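Gamma-glutamyltranspeptidase (Streptomyces lincolnensis, PDB 6J3A) probably acts as a gamma-glutamyltranspeptidase-like enzyme of the N-terminal nucleophile class, cleaving or transferring amide-linked groups. Local coordinates at residues 496-501 / 512-517; 506-511 / 537-542; 531-536 / 606-611; 559-564 / 581-586. All coordinates share one frame; numbering follows the deposited sequence.

Interaction 1 (496-501 / 512-517); sequences MAFGTP and HFFLAV
F498 and F513 make the tight part of this contact. CD2 of F498 lies 3.5 Å from CE2 of F513, at the edge of the F513 ring and near its plane. The two rings form an oblique aromatic pair, with centroids 5.3 Å apart and planes inclined at 51°. The same F498 ring also meets the next helix residue. Its CZ comes within 3.9 Å of CD1 of F514.

M496 fills the looser part. Its chain bends at the last torsion (chi3 62°), and this puts CE beside CD1 of F514 at 3.9 Å. M496 and V517 reach toward each other tip to tip, with SD 3.8 Å from CG1 of V517. SD of M496 also makes an oblique Met-aromatic contact with F513, 5.1 Å from the ring centroid. No hydrogen bond links the two segments. The contact has no solvent side, since all five touching residues are buried. It simply fades after F498, where G499, T500 and P501 meet nothing on the helix segment.

This is sheet-to-helix packing, as in the layered Ntn-hydrolase fold. The strand and helix segments run at 150°. Strand 493-499 lies between strands 486-490 and 590-594, and F498 touches both neighbours. W268 meets F514 edge-to-face. Helix 529-534 packs beside the contact, with L529 on M496 and A532 and I533 on F513.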
loop_
_atom_site.group_PDB
_atom_site.type_symbol
_atom_site.label_atom_id
_atom_site.label_comp_id
_atom_site.label_asym_id
_atom_site.label_seq_id
_atom_site.Cartn_x
_atom_site.Cartn_y
_atom_site.Cartn_z
ATOM N N MET A 496 12.560 15.437 2.454
ATOM C CA MET A 496 11.302 15.023 1.811
ATOM C C MET A 496 11.400 15.237 0.299
ATOM O O MET A 496 11.926 16.250 -0.165
ATOM C CB MET A 496 10.093 15.778 2.409
ATOM C CG MET A 496 8.725 15.284 1.944
ATOM S SD MET A 496 7.304 15.861 2.920
ATOM C CE MET A 496 7.429 17.630 2.653
ATOM N N ALA A 497 10.916 14.258 -0.455
ATOM C CA ALA A 497 10.895 14.298 -1.912
ATOM C C ALA A 497 9.489 13.942 -2.301
ATOM O O ALA A 497 8.983 12.892 -1.904
ATOM C CB ALA A 497 11.869 13.287 -2.498
ATOM N N PHE A 498 8.864 14.803 -3.089
ATOM C CA PHE A 498 7.445 14.686 -3.353
ATOM C C PHE A 498 7.033 15.307 -4.687
ATOM O O PHE A 498 7.834 15.937 -5.389
ATOM C CB PHE A 498 6.644 15.259 -2.163
ATOM C CG PHE A 498 6.893 16.713 -1.885
ATOM C CD1 PHE A 498 8.084 17.136 -1.309
ATOM C CD2 PHE A 498 5.914 17.664 -2.163
ATOM C CE1 PHE A 498 8.305 18.481 -1.037
ATOM C CE2 PHE A 498 6.128 19.011 -1.893
ATOM C CZ PHE A 498 7.322 19.417 -1.320
ATOM N N GLY A 499 5.780 15.060 -5.043
ATOM C CA GLY A 499 5.185 15.618 -6.244
ATOM C C GLY A 499 3.805 15.068 -6.517
ATOM O O GLY A 499 3.249 14.308 -5.724
ATOM N N THR A 500 3.253 15.488 -7.644
ATOM C CA THR A 500 1.927 15.067 -8.079
ATOM C C THR A 500 1.726 15.477 -9.524
ATOM O O THR A 500 2.235 16.514 -9.944
ATOM C CB THR A 500 0.780 15.705 -7.246
ATOM O OG1 THR A 500 -0.487 15.290 -7.762
ATOM C CG2 THR A 500 0.805 17.230 -7.275
ATOM N N PRO A 501 0.970 14.681 -10.287
ATOM C CA PRO A 501 0.456 15.197 -11.534
ATOM C C PRO A 501 -0.742 16.106 -11.275
ATOM O O PRO A 501 -1.217 16.226 -10.139
ATOM C CB PRO A 501 0.027 13.936 -12.265
ATOM C CG PRO A 501 -0.441 13.045 -11.178
ATOM C CD PRO A 501 0.490 13.313 -10.031
ATOM N N HIS A 512 -0.399 23.001 -0.700
ATOM C CA HIS A 512 -1.296 22.632 0.404
ATOM C C HIS A 512 -0.683 21.466 1.187
ATOM O O HIS A 512 -0.578 21.511 2.422
ATOM C CB HIS A 512 -2.714 22.306 -0.092
ATOM C CG HIS A 512 -3.246 23.296 -1.083
ATOM N ND1 HIS A 512 -2.852 24.613 -1.090
ATOM C CD2 HIS A 512 -4.113 23.158 -2.112
ATOM C CE1 HIS A 512 -3.461 25.245 -2.077
ATOM N NE2 HIS A 512 -4.233 24.383 -2.713
ATOM N N PHE A 513 -0.228 20.455 0.456
ATOM C CA PHE A 513 0.439 19.294 1.048
ATOM C C PHE A 513 1.640 19.664 1.914
ATOM O O PHE A 513 1.687 19.305 3.092
ATOM C CB PHE A 513 0.890 18.363 -0.065
ATOM C CG PHE A 513 1.827 17.292 0.377
ATOM C CD1 PHE A 513 1.364 16.222 1.113
ATOM C CD2 PHE A 513 3.168 17.345 0.038
ATOM C CE1 PHE A 513 2.226 15.214 1.511
ATOM C CE2 PHE A 513 4.036 16.344 0.430
ATOM C CZ PHE A 513 3.564 15.275 1.167
ATOM N N PHE A 514 2.601 20.372 1.323
ATOM C CA PHE A 514 3.829 20.753 2.023
ATOM C C PHE A 514 3.569 21.552 3.293
ATOM O O PHE A 514 4.224 21.314 4.305
ATOM C CB PHE A 514 4.755 21.554 1.123
ATOM C CG PHE A 514 5.913 22.181 1.854
ATOM C CD1 PHE A 514 7.101 21.477 2.028
ATOM C CD2 PHE A 514 5.811 23.473 2.366
ATOM C CE1 PHE A 514 8.166 22.052 2.691
ATOM C CE2 PHE A 514 6.871 24.051 3.035
ATOM C CZ PHE A 514 8.052 23.341 3.198
ATOM N N LEU A 515 2.646 22.509 3.234
ATOM C CA LEU A 515 2.240 23.240 4.449
ATOM C C LEU A 515 1.597 22.312 5.491
ATOM O O LEU A 515 1.883 22.399 6.695
ATOM C CB LEU A 515 1.295 24.409 4.124
ATOM C CG LEU A 515 1.895 25.601 3.360
ATOM C CD1 LEU A 515 0.834 26.661 3.114
ATOM C CD2 LEU A 515 3.073 26.222 4.085
ATOM N N ALA A 516 0.736 21.417 5.034
ATOM C CA ALA A 516 0.161 20.435 5.942
ATOM C C ALA A 516 1.261 19.610 6.616
ATOM O O ALA A 516 1.241 19.456 7.834
ATOM C CB ALA A 516 -0.828 19.549 5.219
ATOM N N VAL A 517 2.239 19.131 5.849
ATOM C CA VAL A 517 3.354 18.367 6.432
ATOM C C VAL A 517 4.061 19.161 7.539
ATOM O O VAL A 517 4.378 18.624 8.591
ATOM C CB VAL A 517 4.405 17.944 5.380
ATOM C CG1 VAL A 517 5.605 17.275 6.050
ATOM C CG2 VAL A 517 3.801 17.004 4.343
#

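Interaction 2 (506-511 / 537-542); sequences QDQWQL and NWHNDS
The side-chain amide of Q508 pairs with the backbone of N540 much as a neighbouring strand would. The N-H of N540 points at OE1 of Q508 over 2.9 Å and is nearly straight at 169°. NE2 of Q508 returns a bond to O of N540 at 3.1 Å, with that oxygen close to the plane of the Q508 amide. The chain of Q508 is extended beyond CG (chi2 -170°), which carries CD out to the strand. A water donates to OE1 of Q508 and accepts from ND2 of N540, at 2.7 Å from each. OD1 of N540 takes the backbone N of S542 in an Asx turn. Nearby, CD1 of W509 meets O of W538 at 3.3 Å, at the edge of the indole. NE1 of W509 hydrogen-bonds to OE2 of E586.

A leucine in place of Q508 would probably leave N and O of N540 without these mates and strand the water from one partner.

Strand 538-540 pairs with strand 556-560 through H539, so Q508 serves its other edge. NE2 of Q508 also donates to O of D504. The roles of both amide ends are therefore set: OE1 accepts hydrogen bonds, and NE2 donates them to two carbonyls.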
loop_
_atom_site.group_PDB
_atom_site.type_symbol
_atom_site.label_atom_id
_atom_site.label_comp_id
_atom_site.label_asym_id
_atom_site.label_seq_id
_atom_site.Cartn_x
_atom_site.Cartn_y
_atom_site.Cartn_z
ATOM N N GLN A 506 -0.851 21.180 -10.010
ATOM C CA GLN A 506 0.354 20.540 -9.438
ATOM C C GLN A 506 0.970 21.287 -8.255
ATOM O O GLN A 506 1.118 20.720 -7.172
ATOM C CB GLN A 506 1.442 20.357 -10.500
ATOM C CG GLN A 506 1.210 19.217 -11.469
ATOM C CD GLN A 506 2.493 18.666 -12.068
ATOM O OE1 GLN A 506 2.515 18.242 -13.230
ATOM N NE2 GLN A 506 3.556 18.640 -11.279
ATOM N N ASP A 507 1.336 22.550 -8.478
ATOM C CA ASP A 507 1.912 23.381 -7.416
ATOM C C ASP A 507 0.880 24.163 -6.592
ATOM O O ASP A 507 1.255 25.072 -5.847
ATOM C CB ASP A 507 2.967 24.349 -7.973
ATOM C CG ASP A 507 4.356 23.739 -8.052
ATOM O OD1 ASP A 507 4.675 22.792 -7.296
ATOM O OD2 ASP A 507 5.144 24.242 -8.880
ATOM N N GLN A 508 -0.402 23.839 -6.732
ATOM C CA GLN A 508 -1.401 24.250 -5.747
ATOM C C GLN A 508 -1.504 23.127 -4.715
ATOM O O GLN A 508 -1.357 23.322 -3.498
ATOM C CB GLN A 508 -2.761 24.496 -6.405
ATOM C CG GLN A 508 -2.736 25.444 -7.594
ATOM C CD GLN A 508 -4.137 25.838 -8.043
ATOM O OE1 GLN A 508 -4.940 26.332 -7.239
ATOM N NE2 GLN A 508 -4.446 25.616 -9.327
ATOM N N TRP A 509 -1.737 21.932 -5.230
ATOM C CA TRP A 509 -1.899 20.758 -4.398
ATOM C C TRP A 509 -0.657 20.503 -3.558
ATOM O O TRP A 509 -0.767 20.210 -2.370
ATOM C CB TRP A 509 -2.217 19.543 -5.272
ATOM C CG TRP A 509 -3.614 19.528 -5.847
ATOM C CD1 TRP A 509 -4.737 20.165 -5.364
ATOM C CD2 TRP A 509 -4.041 18.783 -6.987
ATOM N NE1 TRP A 509 -5.824 19.885 -6.164
ATOM C CE2 TRP A 509 -5.428 19.029 -7.159
ATOM C CE3 TRP A 509 -3.381 17.932 -7.894
ATOM C CZ2 TRP A 509 -6.159 18.462 -8.200
ATOM C CZ3 TRP A 509 -4.108 17.357 -8.915
ATOM C CH2 TRP A 509 -5.485 17.631 -9.068
ATOM N N GLN A 510 0.510 20.641 -4.179
ATOM C CA GLN A 510 1.777 20.479 -3.475
ATOM C C GLN A 510 1.979 21.526 -2.389
ATOM O O GLN A 510 2.473 21.193 -1.313
ATOM C CB GLN A 510 2.961 20.517 -4.441
ATOM C CG GLN A 510 3.228 19.198 -5.118
ATOM C CD GLN A 510 4.263 19.308 -6.212
ATOM O OE1 GLN A 510 3.981 19.809 -7.316
ATOM N NE2 GLN A 510 5.475 18.831 -5.924
ATOM N N LEU A 511 1.622 22.783 -2.671
ATOM C CA LEU A 511 1.688 23.824 -1.644
ATOM C C LEU A 511 0.827 23.447 -0.445
ATOM O O LEU A 511 1.277 23.554 0.692
ATOM C CB LEU A 511 1.251 25.197 -2.155
ATOM C CG LEU A 511 1.381 26.231 -1.012
ATOM C CD1 LEU A 511 2.734 26.913 -1.051
ATOM C CD2 LEU A 511 0.243 27.234 -0.995
ATOM N N ASN A 537 -8.210 18.488 -0.076
ATOM C CA ASN A 537 -7.401 19.393 -0.885
ATOM C C ASN A 537 -8.341 20.185 -1.795
ATOM O O ASN A 537 -9.538 19.882 -1.883
ATOM C CB ASN A 537 -6.347 18.593 -1.678
ATOM C CG ASN A 537 -5.057 19.373 -1.931
ATOM O OD1 ASN A 537 -5.079 20.577 -2.030
ATOM N ND2 ASN A 537 -3.935 18.674 -2.032
ATOM N N TRP A 538 -7.798 21.226 -2.426
ATOM C CA TRP A 538 -8.576 22.159 -3.248
ATOM C C TRP A 538 -7.669 22.809 -4.282
ATOM O O TRP A 538 -6.455 22.729 -4.175
ATOM C CB TRP A 538 -9.203 23.257 -2.370
ATOM C CG TRP A 538 -8.154 24.200 -1.762
ATOM C CD1 TRP A 538 -7.753 25.417 -2.251
ATOM C CD2 TRP A 538 -7.357 23.962 -0.598
ATOM N NE1 TRP A 538 -6.769 25.954 -1.453
ATOM C CE2 TRP A 538 -6.507 25.082 -0.432
ATOM C CE3 TRP A 538 -7.280 22.912 0.329
ATOM C CZ2 TRP A 538 -5.591 25.180 0.620
ATOM C CZ3 TRP A 538 -6.370 23.014 1.388
ATOM C CH2 TRP A 538 -5.536 24.139 1.518
ATOM N N HIS A 539 -8.272 23.482 -5.256
ATOM C CA HIS A 539 -7.538 24.296 -6.242
ATOM C C HIS A 539 -8.422 25.408 -6.751
ATOM O O HIS A 539 -9.640 25.327 -6.620
ATOM C CB HIS A 539 -7.072 23.451 -7.430
ATOM C CG HIS A 539 -8.175 23.038 -8.363
ATOM N ND1 HIS A 539 -8.360 23.611 -9.603
ATOM C CD2 HIS A 539 -9.138 22.096 -8.242
ATOM C CE1 HIS A 539 -9.388 23.036 -10.201
ATOM N NE2 HIS A 539 -9.880 22.117 -9.394
ATOM N N ASN A 540 -7.806 26.430 -7.341
ATOM C CA ASN A 540 -8.544 27.446 -8.108
ATOM C C ASN A 540 -8.202 27.379 -9.596
ATOM O O ASN A 540 -7.191 26.781 -9.979
ATOM C CB ASN A 540 -8.309 28.852 -7.535
ATOM C CG ASN A 540 -6.992 29.471 -7.975
ATOM O OD1 ASN A 540 -6.876 29.980 -9.088
ATOM N ND2 ASN A 540 -6.011 29.471 -7.084
ATOM N N ASP A 541 -9.055 27.999 -10.413
ATOM C CA ASP A 541 -8.843 28.092 -11.872
ATOM C C ASP A 541 -8.932 29.539 -12.368
ATOM O O ASP A 541 -9.271 29.784 -13.532
ATOM C CB ASP A 541 -9.864 27.234 -12.640
ATOM C CG ASP A 541 -9.608 25.746 -12.522
ATOM O OD1 ASP A 541 -8.464 25.283 -12.754
ATOM O OD2 ASP A 541 -10.588 25.039 -12.228
ATOM N N SER A 542 -8.598 30.493 -11.502
ATOM C CA SER A 542 -8.702 31.917 -11.834
ATOM C C SER A 542 -7.390 32.456 -12.415
ATOM O O SER A 542 -6.741 33.325 -11.849
ATOM C CB SER A 542 -9.156 32.721 -10.616
ATOM O OG SER A 542 -9.503 34.035 -10.993
HETATM O O HOH W 1 -6.117 27.597 -5.142
#

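Interaction 3 (531-536 / 606-611); sequences GAIDAP and NPRGMQ
The guanidinium of R608 meets I533 at its edge, end-on. The arginine belongs to an Asx turn begun by N606, and it bonds to the C-terminal turn of helix 529-534. NH1 and NH2 both donate to O of I533, at 3.1 Å and 3.2 Å, and this oxygen lies close to the guanidinium plane. NH2 sits in the plane of the I533 carbonyl, whereas NH1 stands above it, 42° out. With its other N-H, NH1 also bonds OD1 of N606, 2.8 Å away and again in the guanidinium plane.

The loop 606-611 is shaped to present this group. OD1 of N606 accepts the backbone N of R608 as well, which closes the Asx turn. A type II turn follows from P607 to M610. The R608 chain is extended from CG to NE (chi3 -178°), so NE stands well away from the loop, where it forms a salt bridge with E560. With NH1 doubly bound and NE paired to a carboxylate, the group has little freedom to turn.

A leucine in place of R608 would probably leave O of I533 without both donors and E560 without one of its two arginine partners.

The loop also reaches the dimer interface, where O of M610 accepts a bond from R524 of the second subunit. Beside the guanidinium bonds the packing is apolar: CG2 of I533 lies 3.5 Å from CA of N606 and 4.1 Å from CD of P607.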
loop_
_atom_site.group_PDB
_atom_site.type_symbol
_atom_site.label_atom_id
_atom_site.label_comp_id
_atom_site.label_asym_id
_atom_site.label_seq_id
_atom_site.Cartn_x
_atom_site.Cartn_y
_atom_site.Cartn_z
ATOM N N GLY A 531 -1.457 11.569 6.334
ATOM C CA GLY A 531 -2.522 12.420 6.858
ATOM C C GLY A 531 -2.619 13.718 6.075
ATOM O O GLY A 531 -3.717 14.263 5.887
ATOM N N ALA A 532 -1.463 14.212 5.622
ATOM C CA ALA A 532 -1.404 15.401 4.771
ATOM C C ALA A 532 -1.986 15.114 3.386
ATOM O O ALA A 532 -2.747 15.913 2.857
ATOM C CB ALA A 532 0.022 15.915 4.658
ATOM N N ILE A 533 -1.647 13.958 2.821
ATOM C CA ILE A 533 -2.201 13.525 1.537
ATOM C C ILE A 533 -3.710 13.285 1.592
ATOM O O ILE A 533 -4.437 13.767 0.728
ATOM C CB ILE A 533 -1.509 12.247 1.040
ATOM C CG1 ILE A 533 -0.058 12.575 0.651
ATOM C CG2 ILE A 533 -2.271 11.654 -0.141
ATOM C CD1 ILE A 533 0.773 11.406 0.172
ATOM N N ASP A 534 -4.151 12.492 2.574
ATOM C CA ASP A 534 -5.582 12.256 2.844
ATOM C C ASP A 534 -6.348 13.553 3.026
ATOM O O ASP A 534 -7.490 13.648 2.592
ATOM C CB ASP A 534 -5.798 11.408 4.108
ATOM C CG ASP A 534 -5.622 9.906 3.875
ATOM O OD1 ASP A 534 -5.013 9.478 2.867
ATOM O OD2 ASP A 534 -6.092 9.145 4.748
ATOM N N ALA A 535 -5.726 14.552 3.655
ATOM C CA ALA A 535 -6.408 15.813 3.952
ATOM C C ALA A 535 -7.195 16.337 2.743
ATOM O O ALA A 535 -6.708 16.264 1.601
ATOM C CB ALA A 535 -5.419 16.863 4.427
ATOM N N PRO A 536 -8.417 16.855 2.987
ATOM C CA PRO A 536 -9.150 17.537 1.933
ATOM C C PRO A 536 -8.278 18.573 1.249
ATOM O O PRO A 536 -7.648 19.396 1.924
ATOM C CB PRO A 536 -10.314 18.204 2.678
ATOM C CG PRO A 536 -10.551 17.323 3.849
ATOM C CD PRO A 536 -9.186 16.822 4.247
ATOM N N ASN A 606 -1.205 8.867 -2.416
ATOM C CA ASN A 606 -2.596 9.254 -2.623
ATOM C C ASN A 606 -3.516 8.053 -2.851
ATOM O O ASN A 606 -3.185 7.179 -3.653
ATOM C CB ASN A 606 -2.685 10.196 -3.822
ATOM C CG ASN A 606 -4.098 10.353 -4.329
ATOM O OD1 ASN A 606 -4.956 10.938 -3.658
ATOM N ND2 ASN A 606 -4.358 9.808 -5.509
ATOM N N PRO A 607 -4.675 8.021 -2.156
ATOM C CA PRO A 607 -5.634 6.942 -2.347
ATOM C C PRO A 607 -6.684 7.192 -3.442
ATOM O O PRO A 607 -7.374 6.256 -3.845
ATOM C CB PRO A 607 -6.308 6.866 -0.983
ATOM C CG PRO A 607 -6.371 8.289 -0.558
ATOM C CD PRO A 607 -5.139 8.952 -1.107
ATOM N N ARG A 608 -6.793 8.433 -3.908
ATOM C CA ARG A 608 -7.834 8.829 -4.844
ATOM C C ARG A 608 -7.552 8.202 -6.204
ATOM O O ARG A 608 -6.447 8.341 -6.721
ATOM C CB ARG A 608 -7.896 10.350 -4.983
ATOM C CG ARG A 608 -8.096 11.122 -3.687
ATOM C CD ARG A 608 -7.817 12.597 -3.897
ATOM N NE ARG A 608 -7.946 13.377 -2.668
ATOM C CZ ARG A 608 -7.038 13.446 -1.697
ATOM N NH1 ARG A 608 -5.890 12.768 -1.773
ATOM N NH2 ARG A 608 -7.277 14.211 -0.634
ATOM N N GLY A 609 -8.550 7.504 -6.755
ATOM C CA GLY A 609 -8.426 6.783 -8.028
ATOM C C GLY A 609 -7.846 5.382 -7.889
ATOM O O GLY A 609 -7.557 4.741 -8.885
ATOM N N MET A 610 -7.711 4.904 -6.651
ATOM C CA MET A 610 -7.116 3.596 -6.310
ATOM C C MET A 610 -6.015 3.134 -7.264
ATOM O O MET A 610 -6.144 2.124 -7.958
ATOM C CB MET A 610 -8.179 2.496 -6.129
ATOM C CG MET A 610 -9.615 2.918 -6.280
ATOM S SD MET A 610 -10.223 4.138 -5.107
ATOM C CE MET A 610 -11.551 4.732 -6.163
ATOM N N GLN A 611 -4.925 3.882 -7.265
ATOM C CA GLN A 611 -3.850 3.667 -8.227
ATOM C C GLN A 611 -2.486 4.029 -7.650
ATOM O O GLN A 611 -1.552 3.221 -7.704
ATOM C CB GLN A 611 -4.143 4.480 -9.488
ATOM C CG GLN A 611 -3.297 4.125 -10.695
ATOM C CD GLN A 611 -3.543 5.076 -11.852
ATOM O OE1 GLN A 611 -2.602 5.545 -12.490
ATOM N NE2 GLN A 611 -4.815 5.396 -12.104
#

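Interaction 4 (559-564 / 581-586); sequences VEARMD and GPPWSE
OE1 of E560 is gripped by two successive backbone N-H groups, those of S585 and E586, each at 2.9 Å. S585 N comes in on the anti lone pair. E586 N meets the oxygen from above the carboxylate plane, 49° out of it. The same oxygen forms a salt bridge with R608. The other oxygen, OE2, forms a salt bridge with NH1 of R562 at 3.1 Å and accepts from N of N537. This buried carboxylate thus has two arginines beside it, which would be expected to keep it charged.

R562 lies flat on W584. The planes are 9° apart, and CZ stands 3.5 Å from the centroid of the six-membered ring in a cation-pi contact. CD of R562 makes a CH-pi contact, 3.8 Å from the centroid of the five-membered ring of W584. The arginine chain bends at chi3 (-78°), which turns NE over the indole. NH1 also donates to O of P583 at 3.3 Å, while NH2 lies doubtfully close to O of D534.

The segments close a beta-alpha-beta unit. Strands 556-560 and 577-581 run parallel, with helix 565-573 between them in the chain. N of G581 bonds to O of V559 at 2.8 Å. A type I turn from E560 to M563 then leads the chain out of the first strand.

CB of A561 packs near the P583 ring. E560 and E586 slide past each other in opposite directions, CG to CG 3.3 Å. The ring of W584 also stacks with F2 of the second subunit.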
loop_
_atom_site.group_PDB
_atom_site.type_symbol
_atom_site.label_atom_id
_atom_site.label_comp_id
_atom_site.label_asym_id
_atom_site.label_seq_id
_atom_site.Cartn_x
_atom_site.Cartn_y
_atom_site.Cartn_z
ATOM N N VAL A 559 -13.285 22.694 -4.142
ATOM C CA VAL A 559 -12.978 21.914 -2.925
ATOM C C VAL A 559 -13.564 20.503 -2.998
ATOM O O VAL A 559 -14.573 20.279 -3.676
ATOM C CB VAL A 559 -13.482 22.596 -1.626
ATOM C CG1 VAL A 559 -12.829 23.960 -1.453
ATOM C CG2 VAL A 559 -15.004 22.718 -1.584
ATOM N N GLU A 560 -12.937 19.565 -2.286
ATOM C CA GLU A 560 -13.474 18.212 -2.143
ATOM C C GLU A 560 -14.699 18.250 -1.240
ATOM O O GLU A 560 -14.801 19.089 -0.346
ATOM C CB GLU A 560 -12.433 17.251 -1.570
ATOM C CG GLU A 560 -11.297 16.946 -2.524
ATOM C CD GLU A 560 -10.322 15.911 -1.993
ATOM O OE1 GLU A 560 -10.094 14.903 -2.688
ATOM O OE2 GLU A 560 -9.762 16.089 -0.893
ATOM N N ALA A 561 -15.620 17.321 -1.475
ATOM C CA ALA A 561 -16.860 17.241 -0.702
ATOM C C ALA A 561 -16.640 16.982 0.783
ATOM O O ALA A 561 -17.530 17.275 1.574
ATOM C CB ALA A 561 -17.788 16.174 -1.278
ATOM N N ARG A 562 -15.475 16.446 1.156
ATOM C CA ARG A 562 -15.181 16.095 2.565
ATOM C C ARG A 562 -14.483 17.213 3.326
ATOM O O ARG A 562 -14.217 17.055 4.513
ATOM C CB ARG A 562 -14.433 14.749 2.732
ATOM C CG ARG A 562 -13.645 14.270 1.530
ATOM C CD ARG A 562 -13.133 12.851 1.687
ATOM N NE ARG A 562 -11.970 12.810 2.548
ATOM C CZ ARG A 562 -10.741 13.206 2.219
ATOM N NH1 ARG A 562 -10.444 13.693 1.015
ATOM N NH2 ARG A 562 -9.792 13.109 3.134
ATOM N N MET A 563 -14.203 18.337 2.662
ATOM C CA MET A 563 -13.900 19.582 3.368
ATOM C C MET A 563 -15.158 20.020 4.130
ATOM O O MET A 563 -16.275 19.791 3.662
ATOM C CB MET A 563 -13.462 20.668 2.382
ATOM C CG MET A 563 -13.061 21.993 3.026
ATOM S SD MET A 563 -12.029 23.036 1.965
ATOM C CE MET A 563 -10.457 22.190 2.089
ATOM N N ASP A 564 -14.969 20.626 5.303
ATOM C CA ASP A 564 -16.072 21.097 6.151
ATOM C C ASP A 564 -17.023 21.979 5.328
ATOM O O ASP A 564 -16.552 22.893 4.651
ATOM C CB ASP A 564 -15.515 21.885 7.341
ATOM N N GLY A 581 -16.491 19.553 -5.619
ATOM C CA GLY A 581 -16.118 18.342 -6.345
ATOM C C GLY A 581 -16.299 17.090 -5.505
ATOM O O GLY A 581 -16.643 17.180 -4.318
ATOM N N PRO A 582 -16.050 15.908 -6.102
ATOM C CA PRO A 582 -16.272 14.677 -5.352
ATOM C C PRO A 582 -15.303 14.508 -4.176
ATOM O O PRO A 582 -14.189 15.043 -4.221
ATOM C CB PRO A 582 -16.054 13.565 -6.394
ATOM C CG PRO A 582 -16.066 14.242 -7.711
ATOM C CD PRO A 582 -15.575 15.634 -7.465
ATOM N N PRO A 583 -15.716 13.741 -3.147
ATOM C CA PRO A 583 -14.967 13.631 -1.893
ATOM C C PRO A 583 -13.494 13.274 -2.076
ATOM O O PRO A 583 -12.640 13.829 -1.393
ATOM C CB PRO A 583 -15.672 12.485 -1.147
ATOM C CG PRO A 583 -16.927 12.199 -1.886
ATOM C CD PRO A 583 -16.728 12.676 -3.281
ATOM N N TRP A 584 -13.217 12.352 -2.994
ATOM C CA TRP A 584 -11.862 11.843 -3.209
ATOM C C TRP A 584 -11.411 12.124 -4.634
ATOM O O TRP A 584 -11.300 11.203 -5.445
ATOM C CB TRP A 584 -11.834 10.339 -2.910
ATOM C CG TRP A 584 -12.110 10.019 -1.474
ATOM C CD1 TRP A 584 -13.301 9.638 -0.940
ATOM C CD2 TRP A 584 -11.176 10.072 -0.386
ATOM N NE1 TRP A 584 -13.170 9.436 0.419
ATOM C CE2 TRP A 584 -11.876 9.696 0.784
ATOM C CE3 TRP A 584 -9.817 10.399 -0.287
ATOM C CZ2 TRP A 584 -11.267 9.633 2.037
ATOM C CZ3 TRP A 584 -9.207 10.341 0.957
ATOM C CH2 TRP A 584 -9.932 9.954 2.107
ATOM N N SER A 585 -11.141 13.402 -4.907
ATOM C CA SER A 585 -10.929 13.936 -6.279
ATOM C C SER A 585 -9.770 14.923 -6.496
ATOM O O SER A 585 -9.402 15.167 -7.646
ATOM C CB SER A 585 -12.202 14.648 -6.742
ATOM O OG SER A 585 -12.503 15.748 -5.889
ATOM N N GLU A 586 -9.199 15.483 -5.426
ATOM C CA GLU A 586 -8.174 16.542 -5.512
ATOM C C GLU A 586 -6.821 16.012 -5.056
ATOM O O GLU A 586 -6.651 15.683 -3.891
ATOM C CB GLU A 586 -8.553 17.742 -4.640
ATOM C CG GLU A 586 -9.818 18.474 -5.063
ATOM C CD GLU A 586 -9.627 19.279 -6.324
ATOM O OE1 GLU A 586 -10.509 19.198 -7.218
ATOM O OE2 GLU A 586 -8.586 19.979 -6.413
#

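In the fold
The four contacts lie close together in the C-terminal part of the chain. Interactions 1 and 2 share helix 506-519; their centres are 11 Å apart and their segments alternate in sequence. Interaction 3 adds helix 529-534, which follows in the chain and packs on the helix residues of interaction 1. Interaction 4 is nested inside the loop closed by interaction 3, with centres 11 Å apart. It shares a small mixed sheet with interaction 2, where strands 538-540 and 556-560 are neighbours. Polar bonds join interaction 4 to both interactions 2 and 3. The series runs from the buried helix-sheet layer of interaction 1 to the subunit interface, which interactions 3 and 4 both reach.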